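PDB 4LN9: rifamycin polyketide synthase from Amycolatopsis mediterranei, which carries in its terminal module a dehydratase domain that removes water from a polyketide intermediate on the way to rifamycin. Local coordinates for residues H38-A43 with S57-R62; L102-P107 with R147-V152; V118-G123 with R131-F136; F265-L270 with V305-L310. All coordinates share one frame; numbering follows the deposited sequence.

The four contacts lie along the antiparallel strands of the double hotdog, and three junctions between them are backbone or side-chain hydrogen bonds. Contact 1 hands on to contact 3 where S57 O meets V118 N at 2.7 Å. Contact 3 is nested inside the loop that contact 2 closes; their centres lie about 9 Å apart, and T150 OG1 reaches D134 OD1 at 2.7 Å. Contact 2 in turn meets contact 4, its centre about 13 Å away, through L102 O and W267 N at 2.8 Å. Contacts 1 and 4, about 25 Å apart between centres, fall on opposite sides of the chain's centre, yet both, like contact 3, touch helix 80-93.

Contact 1: H38-A43 with S57-R62; sequences HPLLGA and SRLSLR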
loop_
_atom_site.group_PDB
_atom_site.type_symbol
_atom_site.label_atom_id
_atom_site.label_comp_id
_atom_site.label_asym_id
_atom_site.label_seq_id
_atom_site.Cartn_x
_atom_site.Cartn_y
_atom_site.Cartn_z
ATOM N N HIS A 38 6.576 -13.119 5.409
ATOM C CA HIS A 38 6.691 -13.953 4.216
ATOM C C HIS A 38 8.023 -13.703 3.558
ATOM O O HIS A 38 8.509 -12.572 3.567
ATOM C CB HIS A 38 5.562 -13.617 3.248
ATOM C CG HIS A 38 5.471 -14.551 2.070
ATOM N ND1 HIS A 38 6.265 -14.431 0.991
ATOM C CD2 HIS A 38 4.673 -15.671 1.850
ATOM C CE1 HIS A 38 5.970 -15.404 0.109
ATOM N NE2 HIS A 38 4.999 -16.166 0.639
ATOM N N PRO A 39 8.666 -14.757 3.024
ATOM C CA PRO A 39 10.063 -14.573 2.618
ATOM C C PRO A 39 10.242 -13.744 1.343
ATOM O O PRO A 39 11.367 -13.361 1.021
ATOM C CB PRO A 39 10.567 -16.007 2.393
ATOM C CG PRO A 39 9.581 -16.892 3.086
ATOM C CD PRO A 39 8.266 -16.179 3.003
ATOM N N LEU A 40 9.165 -13.517 0.595
ATOM C CA LEU A 40 9.264 -12.764 -0.658
ATOM C C LEU A 40 8.547 -11.415 -0.612
ATOM O O LEU A 40 8.485 -10.711 -1.620
ATOM C CB LEU A 40 8.738 -13.585 -1.838
ATOM C CG LEU A 40 9.518 -14.848 -2.207
ATOM C CD1 LEU A 40 8.767 -15.647 -3.261
ATOM C CD2 LEU A 40 10.918 -14.493 -2.690
ATOM N N LEU A 41 7.819 -11.173 0.475
ATOM C CA LEU A 41 6.940 -10.012 0.558
ATOM C C LEU A 41 7.268 -9.229 1.818
ATOM O O LEU A 41 7.535 -9.815 2.867
ATOM C CB LEU A 41 5.474 -10.450 0.596
ATOM C CG LEU A 41 4.902 -11.101 -0.665
ATOM C CD1 LEU A 41 3.482 -11.587 -0.418
ATOM C CD2 LEU A 41 4.947 -10.137 -1.842
ATOM N N GLY A 42 7.222 -7.905 1.721
ATOM C CA GLY A 42 7.638 -7.049 2.824
ATOM C C GLY A 42 6.465 -6.580 3.662
ATOM O O GLY A 42 6.465 -6.730 4.883
ATOM N N ALA A 43 5.503 -5.930 3.021
ATOM C CA ALA A 43 4.407 -5.319 3.756
ATOM C C ALA A 43 3.081 -5.599 3.068
ATOM O O ALA A 43 3.047 -5.966 1.897
ATOM C CB ALA A 43 4.631 -3.821 3.896
ATOM N N SER A 57 7.023 -5.456 -1.910
ATOM C CA SER A 57 8.268 -6.194 -1.749
ATOM C C SER A 57 9.393 -5.522 -2.532
ATOM O O SER A 57 9.150 -4.835 -3.525
ATOM C CB SER A 57 8.090 -7.639 -2.219
ATOM O OG SER A 57 9.342 -8.266 -2.434
ATOM N N ARG A 58 10.624 -5.729 -2.077
ATOM C CA ARG A 58 11.808 -5.436 -2.876
ATOM C C ARG A 58 12.680 -6.682 -2.985
ATOM O O ARG A 58 13.184 -7.179 -1.978
ATOM C CB ARG A 58 12.610 -4.307 -2.221
ATOM C CG ARG A 58 13.898 -3.967 -2.949
ATOM C CD ARG A 58 14.726 -2.971 -2.157
ATOM N NE ARG A 58 15.908 -2.546 -2.898
ATOM C CZ ARG A 58 17.093 -3.141 -2.816
ATOM N NH1 ARG A 58 17.268 -4.166 -1.993
ATOM N NH2 ARG A 58 18.108 -2.704 -3.549
ATOM N N LEU A 59 12.859 -7.188 -4.201
ATOM C CA LEU A 59 13.695 -8.368 -4.418
ATOM C C LEU A 59 15.068 -7.975 -4.953
ATOM O O LEU A 59 15.179 -7.113 -5.822
ATOM C CB LEU A 59 13.012 -9.332 -5.387
ATOM C CG LEU A 59 11.589 -9.747 -5.012
ATOM C CD1 LEU A 59 11.025 -10.713 -6.043
ATOM C CD2 LEU A 59 11.561 -10.362 -3.620
ATOM N N SER A 60 16.113 -8.601 -4.421
ATOM C CA SER A 60 17.442 -8.507 -5.018
ATOM C C SER A 60 18.147 -9.851 -4.916
ATOM O O SER A 60 17.739 -10.713 -4.138
ATOM C CB SER A 60 18.269 -7.429 -4.315
ATOM O OG SER A 60 18.441 -7.731 -2.941
ATOM N N LEU A 61 19.216 -10.022 -5.684
ATOM C CA LEU A 61 20.030 -11.222 -5.570
ATOM C C LEU A 61 20.835 -11.256 -4.274
ATOM O O LEU A 61 21.115 -12.332 -3.746
ATOM C CB LEU A 61 20.945 -11.381 -6.785
ATOM C CG LEU A 61 20.227 -11.839 -8.058
ATOM C CD1 LEU A 61 21.225 -12.298 -9.111
ATOM C CD2 LEU A 61 19.224 -12.940 -7.747
ATOM N N ARG A 62 21.026 -10.091 -3.660
ATOM C CA ARG A 62 21.733 -10.032 -2.383
ATOM C C ARG A 62 20.821 -10.288 -1.181
ATOM O O ARG A 62 21.278 -10.752 -0.137
ATOM C CB ARG A 62 22.485 -8.706 -2.227
ATOM C CG ARG A 62 23.790 -8.645 -3.008
ATOM C CD ARG A 62 24.553 -7.362 -2.725
ATOM N NE ARG A 62 24.800 -7.174 -1.298
ATOM C CZ ARG A 62 25.833 -7.695 -0.642
ATOM N NH1 ARG A 62 26.732 -8.424 -1.289
ATOM N NH2 ARG A 62 25.968 -7.482 0.660
#
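S57 and L40 show how one hydroxyl can tie a turn to the strand beside it. The S57 torsion places OG anti to its own backbone N (chi1 163°), which turns it toward L40, where it donates to L40 O at 2.7 Å from above the carbonyl plane. Two leucines also approach across the gap. L59 has CG beside its backbone N, which brings its branch back toward the turn: CD2 lies 3.7 Å from L40 O and 4.3 Å from L40 CD2. L41 starts out away from S57, but its CD2 returns to 4.0 Å from S57 CB. The turn itself is held by H38, whose ND1 accepts the backbone N-H of L40 at 3.1 Å in a nearly straight bond. Its ring is flanked by L41 CD1 toward the rim of one face and P39 CD toward the rim of the opposite one, while NE2 bonds E85. Just beyond, G42 and A43 both face T56 in a classic beta bulge, within the hairpin of strands 41-47 and 52-59. L40 and L41 rest on L86 of helix 80-93, and S57 and L59 pack against V118 of strand 116-122, the next strand across.

Contact 2: L102-P107 with R147-V152; sequences LVIEAP and RHATGV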
loop_
_atom_site.group_PDB
_atom_site.type_symbol
_atom_site.label_atom_id
_atom_site.label_comp_id
_atom_site.label_asym_id
_atom_site.label_seq_id
_atom_site.Cartn_x
_atom_site.Cartn_y
_atom_site.Cartn_z
ATOM N N LEU A 102 -4.634 -17.857 -13.273
ATOM C CA LEU A 102 -3.528 -16.907 -13.331
ATOM C C LEU A 102 -2.823 -16.995 -14.676
ATOM O O LEU A 102 -2.437 -18.080 -15.114
ATOM C CB LEU A 102 -2.533 -17.159 -12.195
ATOM C CG LEU A 102 -1.505 -16.053 -11.940
ATOM C CD1 LEU A 102 -2.187 -14.791 -11.435
ATOM C CD2 LEU A 102 -0.434 -16.516 -10.961
ATOM N N VAL A 103 -2.762 -15.871 -15.381
ATOM C CA VAL A 103 -2.053 -15.821 -16.653
ATOM C C VAL A 103 -0.723 -15.095 -16.501
ATOM O O VAL A 103 -0.668 -14.002 -15.936
ATOM C CB VAL A 103 -2.894 -15.131 -17.744
ATOM C CG1 VAL A 103 -2.081 -14.975 -19.020
ATOM C CG2 VAL A 103 -4.167 -15.922 -18.010
ATOM N N ILE A 104 0.361 -15.757 -16.894
ATOM C CA ILE A 104 1.683 -15.143 -16.827
ATOM C C ILE A 104 1.976 -14.350 -18.097
ATOM O O ILE A 104 1.890 -14.880 -19.203
ATOM C CB ILE A 104 2.793 -16.191 -16.609
ATOM C CG1 ILE A 104 2.392 -17.173 -15.506
ATOM C CG2 ILE A 104 4.108 -15.507 -16.258
ATOM C CD1 ILE A 104 2.444 -16.583 -14.113
ATOM N N GLU A 105 2.245 -13.059 -17.934
ATOM C CA GLU A 105 2.298 -12.139 -19.064
ATOM C C GLU A 105 3.733 -11.940 -19.538
ATOM O O GLU A 105 3.982 -11.762 -20.731
ATOM C CB GLU A 105 1.702 -10.790 -18.674
ATOM C CG GLU A 105 0.283 -10.874 -18.143
ATOM C CD GLU A 105 -0.494 -9.601 -18.398
ATOM O OE1 GLU A 105 -1.737 -9.678 -18.500
ATOM O OE2 GLU A 105 0.148 -8.570 -18.696
ATOM N N ALA A 106 4.629 -11.745 -18.574
ATOM C CA ALA A 106 5.971 -11.248 -18.845
ATOM C C ALA A 106 6.884 -11.616 -17.680
ATOM O O ALA A 106 6.493 -11.489 -16.520
ATOM C CB ALA A 106 5.947 -9.736 -19.042
ATOM N N PRO A 107 8.104 -12.083 -17.985
ATOM C CA PRO A 107 9.037 -12.547 -16.958
ATOM C C PRO A 107 9.365 -11.467 -15.927
ATOM O O PRO A 107 9.605 -10.315 -16.290
ATOM C CB PRO A 107 10.286 -12.906 -17.764
ATOM C CG PRO A 107 9.762 -13.278 -19.108
ATOM C CD PRO A 107 8.597 -12.357 -19.346
ATOM N N ARG A 147 3.538 -5.287 -15.807
ATOM C CA ARG A 147 2.674 -6.344 -15.282
ATOM C C ARG A 147 3.183 -7.726 -15.654
ATOM O O ARG A 147 3.552 -7.977 -16.800
ATOM C CB ARG A 147 1.221 -6.173 -15.729
ATOM C CG ARG A 147 0.258 -7.037 -14.927
ATOM C CD ARG A 147 -1.193 -6.674 -15.193
ATOM N NE ARG A 147 -1.641 -7.184 -16.484
ATOM C CZ ARG A 147 -2.882 -7.070 -16.939
ATOM N NH1 ARG A 147 -3.813 -6.494 -16.190
ATOM N NH2 ARG A 147 -3.199 -7.545 -18.136
ATOM N N HIS A 148 3.161 -8.640 -14.688
ATOM C CA HIS A 148 3.762 -9.952 -14.894
ATOM C C HIS A 148 2.741 -11.041 -14.916
ATOM O O HIS A 148 2.980 -12.120 -15.457
ATOM C CB HIS A 148 4.792 -10.233 -13.821
ATOM C CG HIS A 148 5.958 -9.288 -13.851
ATOM N ND1 HIS A 148 6.850 -9.282 -14.857
ATOM C CD2 HIS A 148 6.251 -8.178 -13.061
ATOM C CE1 HIS A 148 7.726 -8.278 -14.672
ATOM N NE2 HIS A 148 7.366 -7.612 -13.564
ATOM N N ALA A 149 1.638 -10.814 -14.217
ATOM C CA ALA A 149 0.592 -11.811 -14.130
ATOM C C ALA A 149 -0.711 -11.154 -13.724
ATOM O O ALA A 149 -0.722 -10.187 -12.962
ATOM C CB ALA A 149 0.975 -12.895 -13.134
ATOM N N THR A 150 -1.812 -11.715 -14.203
ATOM C CA THR A 150 -3.130 -11.223 -13.851
ATOM C C THR A 150 -4.068 -12.416 -13.724
ATOM O O THR A 150 -3.914 -13.405 -14.441
ATOM C CB THR A 150 -3.660 -10.247 -14.921
ATOM O OG1 THR A 150 -4.925 -9.716 -14.509
ATOM C CG2 THR A 150 -3.818 -10.951 -16.261
ATOM N N GLY A 151 -4.907 -12.407 -12.694
ATOM C CA GLY A 151 -5.750 -13.561 -12.422
ATOM C C GLY A 151 -6.917 -13.305 -11.490
ATOM O O GLY A 151 -7.333 -12.164 -11.287
ATOM N N VAL A 152 -7.461 -14.392 -10.954
ATOM C CA VAL A 152 -8.672 -14.352 -10.149
ATOM C C VAL A 152 -8.546 -15.327 -8.982
ATOM O O VAL A 152 -8.160 -16.482 -9.171
ATOM C CB VAL A 152 -9.902 -14.747 -10.987
ATOM C CG1 VAL A 152 -11.151 -14.776 -10.118
ATOM C CG2 VAL A 152 -10.079 -13.789 -12.155
#
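E105 turns CG beside its own backbone N (chi1 -56°) and then runs out extended, while R147 bends at its third torsion (76°), and the two charged ends meet above the strands. Their flat groups stand 78° apart. NE of R147 points within its own guanidinium plane to E105 OE2 at 3.2 Å, arriving from above the carboxylate plane; NH2 lies 2.6 Å from E105 OE1, a salt bridge whose hydrogen bond is weak because it is strongly bent. T150 sits beneath the pair: its CB covers one guanidinium face, and its CG2 approaches E105 OE1 to 3.3 Å, while its hydroxyl is taken by D134. Farther along, H148 ND1 donates within the ring plane to A106 O at 2.8 Å, and NE2 bonds S137, so both nitrogens are engaged and the ring's rotation is fixed. This is an antiparallel pairing in the double hotdog, in which V103 and T150 form a hydrogen-bonded pair flanked by the non-hydrogen-bonded pairs L102-G151 and I104-A149. E105 N prolongs the ladder beyond the strand's end, reaching H148 O at 2.7 Å. On the face away from the salt bridge, the methyl of A149 receives two tips, L102 CD1 and I104 CD1, each at 4.1 Å. L102 also extends CD1 toward G151 N, over a residue that has no side chain of its own. Strand 98-104 has strand 263-272 on its other edge, where I104 bonds F265 through the backbone, and strand 131-139 borders strand 146-154 in the same way through V133 and G151.

Contact 3: V118-G123 with R131-F136; sequences VQVALG and RTVDVF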
loop_
_atom_site.group_PDB
_atom_site.type_symbol
_atom_site.label_atom_id
_atom_site.label_comp_id
_atom_site.label_asym_id
_atom_site.label_seq_id
_atom_site.Cartn_x
_atom_site.Cartn_y
_atom_site.Cartn_z
ATOM N N VAL A 118 8.399 -4.963 -6.119
ATOM C CA VAL A 118 7.321 -5.853 -6.542
ATOM C C VAL A 118 6.014 -5.525 -5.838
ATOM O O VAL A 118 6.008 -5.094 -4.685
ATOM C CB VAL A 118 7.668 -7.337 -6.309
ATOM C CG1 VAL A 118 6.503 -8.223 -6.725
ATOM C CG2 VAL A 118 8.928 -7.711 -7.076
ATOM N N GLN A 119 4.909 -5.666 -6.556
ATOM C CA GLN A 119 3.617 -5.394 -5.963
ATOM C C GLN A 119 2.588 -6.448 -6.335
ATOM O O GLN A 119 2.462 -6.824 -7.498
ATOM C CB GLN A 119 3.128 -4.005 -6.359
ATOM C CG GLN A 119 1.935 -3.543 -5.543
ATOM C CD GLN A 119 1.498 -2.143 -5.905
ATOM O OE1 GLN A 119 0.407 -1.940 -6.436
ATOM N NE2 GLN A 119 2.323 -1.157 -5.565
ATOM N N VAL A 120 1.881 -6.956 -5.330
ATOM C CA VAL A 120 0.742 -7.823 -5.580
ATOM C C VAL A 120 -0.541 -7.093 -5.229
ATOM O O VAL A 120 -0.742 -6.688 -4.084
ATOM C CB VAL A 120 0.823 -9.123 -4.761
ATOM C CG1 VAL A 120 -0.212 -10.124 -5.251
ATOM C CG2 VAL A 120 2.224 -9.711 -4.847
ATOM N N ALA A 121 -1.364 -6.845 -6.240
ATOM C CA ALA A 121 -2.583 -6.079 -6.046
ATOM C C ALA A 121 -3.813 -6.974 -6.088
ATOM O O ALA A 121 -4.106 -7.603 -7.106
ATOM C CB ALA A 121 -2.689 -4.968 -7.080
ATOM N N LEU A 122 -4.596 -6.913 -5.017
ATOM C CA LEU A 122 -5.811 -7.702 -4.885
ATOM C C LEU A 122 -7.020 -6.774 -4.919
ATOM O O LEU A 122 -7.148 -5.882 -4.081
ATOM C CB LEU A 122 -5.794 -8.471 -3.562
ATOM C CG LEU A 122 -6.805 -9.608 -3.412
ATOM C CD1 LEU A 122 -6.568 -10.677 -4.468
ATOM C CD2 LEU A 122 -6.733 -10.206 -2.016
ATOM N N GLY A 123 -7.879 -6.958 -5.916
ATOM C CA GLY A 123 -9.047 -6.100 -6.082
ATOM C C GLY A 123 -10.110 -6.372 -5.036
ATOM O O GLY A 123 -10.006 -7.326 -4.264
ATOM N N ARG A 131 -11.930 -12.117 -6.374
ATOM C CA ARG A 131 -11.127 -10.903 -6.481
ATOM C C ARG A 131 -10.119 -11.036 -7.616
ATOM O O ARG A 131 -9.542 -12.105 -7.815
ATOM C CB ARG A 131 -10.385 -10.637 -5.170
ATOM C CG ARG A 131 -11.268 -10.561 -3.935
ATOM C CD ARG A 131 -10.405 -10.404 -2.688
ATOM N NE ARG A 131 -11.199 -10.193 -1.479
ATOM C CZ ARG A 131 -11.332 -9.016 -0.875
ATOM N NH1 ARG A 131 -10.818 -7.925 -1.425
ATOM N NH2 ARG A 131 -12.025 -8.921 0.252
ATOM N N THR A 132 -9.875 -9.946 -8.334
ATOM C CA THR A 132 -8.759 -9.910 -9.270
ATOM C C THR A 132 -7.439 -9.852 -8.515
ATOM O O THR A 132 -7.363 -9.304 -7.415
ATOM C CB THR A 132 -8.840 -8.696 -10.208
ATOM O OG1 THR A 132 -8.913 -7.499 -9.425
ATOM C CG2 THR A 132 -10.068 -8.794 -11.100
ATOM N N VAL A 133 -6.406 -10.446 -9.101
ATOM C CA VAL A 133 -5.053 -10.297 -8.585
ATOM C C VAL A 133 -4.098 -9.975 -9.733
ATOM O O VAL A 133 -4.303 -10.432 -10.860
ATOM C CB VAL A 133 -4.588 -11.566 -7.836
ATOM C CG1 VAL A 133 -4.632 -12.778 -8.754
ATOM C CG2 VAL A 133 -3.194 -11.369 -7.263
ATOM N N ASP A 134 -3.249 -8.972 -9.518
ATOM C CA ASP A 134 -2.248 -8.598 -10.513
ATOM C C ASP A 134 -0.884 -8.506 -9.843
ATOM O O ASP A 134 -0.786 -8.103 -8.685
ATOM C CB ASP A 134 -2.603 -7.250 -11.150
ATOM C CG ASP A 134 -3.840 -7.324 -12.028
ATOM O OD1 ASP A 134 -3.708 -7.694 -13.214
ATOM O OD2 ASP A 134 -4.923 -6.908 -11.562
ATOM N N VAL A 135 0.162 -8.917 -10.553
ATOM C CA VAL A 135 1.520 -8.777 -10.039
ATOM C C VAL A 135 2.337 -7.815 -10.895
ATOM O O VAL A 135 2.387 -7.951 -12.116
ATOM C CB VAL A 135 2.241 -10.138 -9.954
ATOM C CG1 VAL A 135 3.679 -9.950 -9.497
ATOM C CG2 VAL A 135 1.496 -11.073 -9.013
ATOM N N PHE A 136 2.870 -6.774 -10.260
ATOM C CA PHE A 136 3.628 -5.742 -10.967
ATOM C C PHE A 136 5.064 -5.693 -10.462
ATOM O O PHE A 136 5.313 -5.915 -9.274
ATOM C CB PHE A 136 2.984 -4.367 -10.775
ATOM C CG PHE A 136 1.555 -4.296 -11.224
ATOM C CD1 PHE A 136 1.244 -4.088 -12.559
ATOM C CD2 PHE A 136 0.528 -4.278 -10.294
ATOM C CE1 PHE A 136 -0.073 -3.995 -12.972
ATOM C CE2 PHE A 136 -0.789 -4.147 -10.694
ATOM C CZ PHE A 136 -1.092 -4.030 -12.039
#
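The F136 ring presents an edge to A121: CE2 stands 4.2 Å from A121 CB, close to the ring plane. R147 and W145 also touch this residue, as does P48 of the second subunit. A second flat group, the R131 guanidinium, lies at the far end of the pairing and has G123 O near its plane at the edge; NH1 donates to that oxygen at 3.0 Å, and to D51 O as well. The arginine chain, extended from CG to NE, crosses L122 at about a right angle. L122 has CG anti to its backbone N (chi1 -165°), which lays CD2 against R131 CD at 3.7 Å and CD1 close to T132 O at 3.3 Å. The two strands make a beta hairpin within the double hotdog, with seven residues between the segments. Q119-F136 and A121-D134 are its hydrogen-bonded pairs, A121 N reaching D134 O at 2.8 Å, and G123 N continues the ladder to T132 O. Its two faces differ in kind. On one, V120 and V133 lie side by side, CG1 to CG2 3.8 Å, and V135 CG2 approaches V120 CG1 to 4.2 Å; L86 and A90 of helix 80-93 pack on V120, and L83 packs on V135. On the other, polar ends look toward the dimer partner: Q119 NE2 bonds Q46 O of the second subunit, and D134 OD2 takes Q49 NE2 of that subunit while its OD1 is held by T150.

Contact 4: F265-L270 with V305-L310; sequences FAWNGL and VTLDSL
L310 drops CD1 onto the W267 indole, 3.5 Å from the centroid of the five-membered ring and only 5° off its normal, a CH-pi contact over the face. The two side chains run side by side, and it is the leucine torsion, CG anti to the backbone N (chi1 172°), that lets the methyl settle there. The L307 side chain runs at about a right angle to that of W267 and brings CD2 to 3.8 Å from W267 CZ3. Its other methyl, CD1, wedges into the notch between W267 and L270, 4.0 Å from both W267 CE3 and L270 CB. L270 crosses both L307 and V305 obliquely, its CD1 3.9 Å from V305 CG2. W267 and L270 also rest on V84 of helix 80-93, and L307 on L294 of strand 291-297. Antiparallel strands of the double hotdog pair here around a shared corner: the chain bends at G269 and at D308. G269 has no side chain, and D308 OD2 occupies the place where one would start, 3.6 Å from G269 CA; its positive phi (68°) also suits glycine. D308 N bonds G269 O. D308 and S309 both face N268, a classic beta bulge; G269 and L270 both face L99, a G1 bulge. On the face opposite the indole, N268 CB and S309 CB abut at 3.9 Å. A water beside them donates to A266 O and to N268 OD1, and accepts from S309 OG. A second water links G269 O to T306 OG1, which also bonds H273.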
loop_
_atom_site.group_PDB
_atom_site.type_symbol
_atom_site.label_atom_id
_atom_site.label_comp_id
_atom_site.label_asym_id
_atom_site.label_seq_id
_atom_site.Cartn_x
_atom_site.Cartn_y
_atom_site.Cartn_z
ATOM N N PHE A 265 2.398 -20.755 -18.841
ATOM C CA PHE A 265 1.609 -19.673 -19.431
ATOM C C PHE A 265 0.318 -19.396 -18.657
ATOM O O PHE A 265 0.140 -18.313 -18.102
ATOM C CB PHE A 265 1.316 -19.952 -20.908
ATOM C CG PHE A 265 0.431 -18.927 -21.560
ATOM C CD1 PHE A 265 -0.789 -19.298 -22.103
ATOM C CD2 PHE A 265 0.852 -17.615 -21.710
ATOM C CE1 PHE A 265 -1.604 -18.366 -22.717
ATOM C CE2 PHE A 265 0.039 -16.676 -22.317
ATOM C CZ PHE A 265 -1.188 -17.053 -22.827
ATOM N N ALA A 266 -0.561 -20.394 -18.590
ATOM C CA ALA A 266 -1.855 -20.231 -17.931
ATOM C C ALA A 266 -2.095 -21.289 -16.854
ATOM O O ALA A 266 -2.115 -22.488 -17.137
ATOM C CB ALA A 266 -2.980 -20.246 -18.955
ATOM N N TRP A 267 -2.383 -20.821 -15.643
ATOM C CA TRP A 267 -2.691 -21.693 -14.514
ATOM C C TRP A 267 -4.173 -21.696 -14.296
ATOM O O TRP A 267 -4.787 -20.632 -14.210
ATOM C CB TRP A 267 -2.010 -21.164 -13.257
ATOM C CG TRP A 267 -0.504 -21.169 -13.322
ATOM C CD1 TRP A 267 0.323 -20.295 -14.023
ATOM C CD2 TRP A 267 0.410 -22.054 -12.590
ATOM N NE1 TRP A 267 1.643 -20.582 -13.788
ATOM C CE2 TRP A 267 1.764 -21.640 -12.956
ATOM C CE3 TRP A 267 0.245 -23.123 -11.723
ATOM C CZ2 TRP A 267 2.885 -22.293 -12.474
ATOM C CZ3 TRP A 267 1.384 -23.755 -11.222
ATOM C CH2 TRP A 267 2.671 -23.348 -11.588
ATOM N N ASN A 268 -4.735 -22.867 -14.022
ATOM C CA ASN A 268 -6.162 -22.968 -13.749
ATOM C C ASN A 268 -6.431 -23.913 -12.590
ATOM O O ASN A 268 -5.927 -25.036 -12.568
ATOM C CB ASN A 268 -6.908 -23.446 -14.995
ATOM C CG ASN A 268 -6.846 -22.444 -16.131
ATOM O OD1 ASN A 268 -6.081 -22.611 -17.082
ATOM N ND2 ASN A 268 -7.645 -21.390 -16.032
ATOM N N GLY A 269 -7.145 -23.421 -11.581
ATOM C CA GLY A 269 -7.586 -24.261 -10.471
ATOM C C GLY A 269 -6.442 -24.743 -9.599
ATOM O O GLY A 269 -6.307 -25.941 -9.342
ATOM N N LEU A 270 -5.657 -23.803 -9.086
ATOM C CA LEU A 270 -4.616 -24.143 -8.129
ATOM C C LEU A 270 -5.042 -23.950 -6.676
ATOM O O LEU A 270 -5.521 -22.881 -6.288
ATOM C CB LEU A 270 -3.314 -23.397 -8.412
ATOM C CG LEU A 270 -2.247 -23.908 -7.441
ATOM C CD1 LEU A 270 -1.081 -24.600 -8.139
ATOM C CD2 LEU A 270 -1.766 -22.836 -6.468
ATOM N N VAL A 305 -0.848 -29.850 -2.590
ATOM C CA VAL A 305 -1.277 -28.989 -3.692
ATOM C C VAL A 305 -2.019 -29.763 -4.780
ATOM O O VAL A 305 -1.718 -30.928 -5.038
ATOM C CB VAL A 305 -0.098 -28.194 -4.297
ATOM C CG1 VAL A 305 1.085 -29.110 -4.575
ATOM C CG2 VAL A 305 -0.530 -27.463 -5.561
ATOM N N THR A 306 -3.092 -29.172 -5.297
ATOM C CA THR A 306 -3.719 -29.688 -6.507
ATOM C C THR A 306 -3.780 -28.613 -7.578
ATOM O O THR A 306 -3.956 -27.433 -7.279
ATOM C CB THR A 306 -5.139 -30.224 -6.243
ATOM O OG1 THR A 306 -5.928 -29.206 -5.616
ATOM C CG2 THR A 306 -5.091 -31.449 -5.342
ATOM N N LEU A 307 -3.597 -29.029 -8.824
ATOM C CA LEU A 307 -3.613 -28.110 -9.949
ATOM C C LEU A 307 -4.452 -28.710 -11.074
ATOM O O LEU A 307 -4.150 -29.799 -11.563
ATOM C CB LEU A 307 -2.183 -27.864 -10.435
ATOM C CG LEU A 307 -2.023 -27.084 -11.740
ATOM C CD1 LEU A 307 -2.758 -25.756 -11.651
ATOM C CD2 LEU A 307 -0.548 -26.865 -12.047
ATOM N N ASP A 308 -5.559 -28.051 -11.410
ATOM C CA ASP A 308 -6.469 -28.572 -12.429
ATOM C C ASP A 308 -5.805 -28.569 -13.802
ATOM O O ASP A 308 -5.858 -29.560 -14.531
ATOM C CB ASP A 308 -7.769 -27.760 -12.477
ATOM C CG ASP A 308 -8.664 -28.013 -11.277
ATOM O OD1 ASP A 308 -8.430 -29.004 -10.554
ATOM O OD2 ASP A 308 -9.614 -27.228 -11.068
ATOM N N SER A 309 -5.137 -27.466 -14.127
ATOM C CA SER A 309 -4.600 -27.262 -15.467
ATOM C C SER A 309 -3.461 -26.243 -15.471
ATOM O O SER A 309 -3.576 -25.167 -14.886
ATOM C CB SER A 309 -5.714 -26.822 -16.422
ATOM O OG SER A 309 -5.213 -26.617 -17.732
ATOM N N LEU A 310 -2.351 -26.604 -16.110
ATOM C CA LEU A 310 -1.338 -25.630 -16.512
ATOM C C LEU A 310 -1.023 -25.746 -18.002
ATOM O O LEU A 310 -0.653 -26.817 -18.485
ATOM C CB LEU A 310 -0.060 -25.816 -15.688
ATOM C CG LEU A 310 1.167 -25.000 -16.105
ATOM C CD1 LEU A 310 0.936 -23.515 -15.867
ATOM C CD2 LEU A 310 2.408 -25.478 -15.367
HETATM O O HOH W 1 -4.190 -23.778 -18.136
HETATM O O HOH W 2 -7.148 -27.731 -7.658
#